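Local coordinates for protein acyl-CoA thioester hydrolase HI0827 (Haemophilus influenzae Rd KW20, PDB 3BJK) that probably hydrolyses acyl-coenzyme A thioesters, including those of long-chain fatty acids, as a hexameric hotdog-fold thioesterase of broad specificity, at residues 45-50 against 56-61; 120-123 against 129-132. The protein carries 1 engineered substitution. All coordinates share one frame; numbering follows the deposited sequence.

Contact 1. Residues 45-50 against 56-61; sequences GGAILA and GRVVTV
V58, at the start of strand 58-68, turns its side chain to the face of helix 35-54 formed by A47 and A50. Its CB points toward the helix, and the two methyls beyond it divide the work. CG1 lies beside the backbone N and anti to the carbonyl carbon (chi1 -61°), a rotation that brings it 3.9 Å from CB of A50; the carbonyl oxygen of A50 is almost as near. CG2, between the backbone N and the carbonyl carbon, reaches back one turn, to 4.4 Å from CB of A47. The carbonyl oxygen of A47 stands at 4.2 Å from that same CG2.

One branched tip thus spans two alanines three residues apart, and no hydrogen bond joins the segments. With only methyl groups on the helix side, the main chains come fairly close, CA of A50 lying 7.0 Å from CA of V58. Between one valine and two alanines the buried surface is a modest 133 Å², and other strands share the helix. F121 of strand 111-123 also touches both alanines, while L49 packs on L17 and I94. I48, directed away from V58, meets L18 and also R19 of a second subunit. A long helix packed against strands of a curved antiparallel sheet is the signature of the hotdog fold, in which the sheet is the bun and the helix the sausage.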
# COMPACT_ATOMS: atom_id res chain seq x y z
N GLY C 45 1.54 -16.14 -8.30
CA GLY C 45 0.85 -17.33 -8.73
C GLY C 45 1.77 -18.43 -9.19
O GLY C 45 1.73 -19.55 -8.71
N GLY C 46 2.64 -18.08 -10.13
CA GLY C 46 3.66 -19.02 -10.61
C GLY C 46 4.48 -19.66 -9.52
O GLY C 46 4.69 -20.88 -9.52
N ALA C 47 4.88 -18.84 -8.55
CA ALA C 47 5.67 -19.30 -7.39
C ALA C 47 4.96 -20.28 -6.50
O ALA C 47 5.63 -21.22 -5.95
CB ALA C 47 6.11 -18.12 -6.57
N ILE C 48 3.66 -20.11 -6.33
CA ILE C 48 2.84 -21.06 -5.54
C ILE C 48 2.99 -22.47 -6.13
O ILE C 48 3.24 -23.42 -5.43
CB ILE C 48 1.34 -20.64 -5.46
CG1 ILE C 48 1.14 -19.40 -4.57
CG2 ILE C 48 0.49 -21.78 -4.89
CD1 ILE C 48 -0.31 -18.80 -4.57
N LEU C 49 2.79 -22.57 -7.44
CA LEU C 49 2.86 -23.84 -8.15
C LEU C 49 4.31 -24.43 -8.09
O LEU C 49 4.50 -25.62 -7.82
CB LEU C 49 2.41 -23.66 -9.58
CG LEU C 49 1.80 -24.90 -10.31
CD1 LEU C 49 2.18 -24.92 -11.74
CD2 LEU C 49 2.01 -26.28 -9.66
N ALA C 50 5.31 -23.57 -8.28
CA ALA C 50 6.69 -24.00 -8.06
C ALA C 50 6.93 -24.50 -6.64
O ALA C 50 7.56 -25.53 -6.48
CB ALA C 50 7.67 -22.91 -8.38
N GLY C 56 8.78 -26.85 -1.12
CA GLY C 56 9.43 -25.85 -0.30
C GLY C 56 9.79 -24.58 -1.03
O GLY C 56 9.26 -24.31 -2.11
N ARG C 57 10.71 -23.82 -0.43
CA ARG C 57 11.08 -22.47 -0.89
C ARG C 57 11.63 -22.52 -2.32
O ARG C 57 12.27 -23.49 -2.72
CB ARG C 57 12.14 -21.84 0.02
CG ARG C 57 11.61 -21.15 1.29
CD ARG C 57 12.75 -21.02 2.38
NE ARG C 57 12.26 -20.37 3.61
CZ ARG C 57 12.37 -19.06 3.92
NH1 ARG C 57 12.99 -18.20 3.12
NH2 ARG C 57 11.86 -18.61 5.07
N VAL C 58 11.37 -21.44 -3.05
CA VAL C 58 11.90 -21.22 -4.39
C VAL C 58 12.34 -19.78 -4.51
O VAL C 58 11.94 -18.91 -3.69
CB VAL C 58 10.87 -21.49 -5.54
CG1 VAL C 58 10.40 -22.95 -5.54
CG2 VAL C 58 9.71 -20.46 -5.57
N VAL C 59 13.19 -19.53 -5.52
CA VAL C 59 13.37 -18.14 -6.03
C VAL C 59 13.08 -18.06 -7.51
O VAL C 59 13.28 -19.02 -8.26
CB VAL C 59 14.84 -17.60 -5.84
CG1 VAL C 59 15.13 -17.28 -4.40
CG2 VAL C 59 15.84 -18.56 -6.40
N THR C 60 12.62 -16.92 -7.96
CA THR C 60 12.48 -16.67 -9.40
C THR C 60 13.89 -16.34 -9.93
O THR C 60 14.59 -15.52 -9.33
CB THR C 60 11.51 -15.49 -9.67
OG1 THR C 60 10.33 -15.65 -8.89
CG2 THR C 60 11.10 -15.44 -11.03
N VAL C 61 14.33 -17.01 -10.98
CA VAL C 61 15.60 -16.64 -11.61
C VAL C 61 15.44 -15.96 -13.00
O VAL C 61 16.33 -15.20 -13.42
CB VAL C 61 16.47 -17.86 -11.75
CG1 VAL C 61 16.76 -18.45 -10.31
CG2 VAL C 61 15.83 -18.92 -12.71

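Contact 2. Residues 120-123 against 129-132; sequences TFVA and RSRT
The carbonyl group of A123, last residue of strand 111-123, receives the chain crossing past the strand end at S130 and R131. R129, first in the crossing segment, comes near that oxygen with its own carbonyl but makes no bond there; its N instead binds OD1 of D125, in the loop that leads from the strand.

S130 approaches through its backbone and its side chain. Its CA lies 3.5 Å from O of A123, a CA-H...O contact. Its hydroxyl is anti to the backbone N, as is CG1 of V122, and OG of S130 and CG1 of V122 lie 4.1 Å apart, a loose encounter at the surface.

On this side R131 carries most of the contact. Its N donates to O of A123 at 3.0 Å, with an angle of 153° at the hydrogen, coming from 43° above the carbonyl plane. The first torsion (chi1 66°) folds CG back over the carbonyl group it has just bound, and CG of R131 sits 3.6 Å from C of A123. From CG to NE the chain is extended and carries the guanidinium alongside A123, where the last torsion turns one face to CB. That methyl stands 3.9 Å above the plane, offset toward its rim. CB of A123 also meets the main chain, 3.5 Å from O of R131.

Beyond the methyl, the polar end of R131 is held by three backbone carbonyls: NE by V124, NH1 by A54 at the end of helix 35-54, NH2 by R57. Each guanidinium nitrogen therefore has an acceptor, and the carbonyl dipoles, that of the helix end among them, would be expected to stabilise the positive charge, while the bonds fix the group's rotation over A123.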
# COMPACT_ATOMS: atom_id res chain seq x y z
N THR C 120 10.79 -19.04 -14.79
CA THR C 120 11.67 -20.09 -14.26
C THR C 120 12.00 -19.81 -12.78
O THR C 120 12.51 -18.74 -12.40
CB THR C 120 13.00 -20.22 -15.07
OG1 THR C 120 12.74 -20.18 -16.48
CG2 THR C 120 13.79 -21.45 -14.64
N PHE C 121 11.78 -20.84 -11.96
CA PHE C 121 12.05 -20.80 -10.54
C PHE C 121 13.11 -21.81 -10.21
O PHE C 121 13.29 -22.77 -10.92
CB PHE C 121 10.79 -21.20 -9.78
CG PHE C 121 9.61 -20.33 -10.08
CD1 PHE C 121 9.40 -19.16 -9.36
CD2 PHE C 121 8.77 -20.64 -11.12
CE1 PHE C 121 8.37 -18.34 -9.62
CE2 PHE C 121 7.70 -19.79 -11.41
CZ PHE C 121 7.50 -18.64 -10.64
N VAL C 122 13.80 -21.59 -9.10
CA VAL C 122 14.76 -22.54 -8.60
C VAL C 122 14.46 -22.80 -7.11
O VAL C 122 14.27 -21.87 -6.34
CB VAL C 122 16.22 -22.05 -8.83
CG1 VAL C 122 17.22 -23.01 -8.22
CG2 VAL C 122 16.45 -21.89 -10.34
N ALA C 123 14.31 -24.07 -6.78
CA ALA C 123 14.24 -24.55 -5.42
C ALA C 123 15.51 -24.19 -4.61
O ALA C 123 16.63 -24.38 -5.07
CB ALA C 123 14.06 -26.06 -5.45
N ARG C 129 20.18 -20.92 -1.35
CA ARG C 129 21.09 -21.67 -2.15
C ARG C 129 20.36 -22.83 -2.76
O ARG C 129 19.54 -23.46 -2.13
CB ARG C 129 22.24 -22.22 -1.30
CG ARG C 129 23.36 -21.26 -0.94
CD ARG C 129 24.60 -22.11 -0.60
NE ARG C 129 25.29 -21.76 0.64
CZ ARG C 129 24.78 -21.90 1.87
NH1 ARG C 129 23.52 -22.33 2.05
NH2 ARG C 129 25.52 -21.57 2.92
N SER C 130 20.78 -23.19 -3.96
CA SER C 130 20.16 -24.25 -4.74
C SER C 130 19.96 -25.55 -3.95
O SER C 130 20.81 -25.97 -3.16
CB SER C 130 21.02 -24.52 -5.99
OG SER C 130 20.31 -25.28 -6.90
N ARG C 131 18.80 -26.17 -4.16
CA ARG C 131 18.51 -27.47 -3.58
C ARG C 131 17.75 -28.37 -4.52
O ARG C 131 17.02 -27.90 -5.38
CB ARG C 131 17.78 -27.34 -2.23
CG ARG C 131 16.42 -26.76 -2.33
CD ARG C 131 15.54 -26.98 -1.06
NE ARG C 131 14.22 -26.41 -1.37
CZ ARG C 131 13.12 -27.09 -1.72
NH1 ARG C 131 13.08 -28.41 -1.78
NH2 ARG C 131 12.03 -26.42 -2.03
N THR C 132 17.91 -29.67 -4.31
CA THR C 132 17.37 -30.68 -5.21
C THR C 132 15.91 -30.92 -4.92
O THR C 132 15.55 -31.18 -3.80
CB THR C 132 18.12 -31.99 -5.04
OG1 THR C 132 19.50 -31.78 -5.40
CG2 THR C 132 17.52 -33.09 -5.92

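Overall arrangement
Contacts 1 and 2 lie on neighbouring strands of one sheet, 58-68 and 111-123, their centres about 9 Å apart. The centre of contact 1 is about 9 Å from that of the chain, and the centre of contact 2 about 17 Å. The antiparallel strands join them directly: N of V59 lies 2.7 Å from O of V122, and N of V61 2.9 Å from O of T120, both probable hydrogen bonds. On the helix side, CZ of F121 comes within 3.4 Å of N of A47. Contact 1 thus belongs to the buried core between sheet and helix, whereas contact 2, at the surface, fastens the chain leaving the sheet to the same corner.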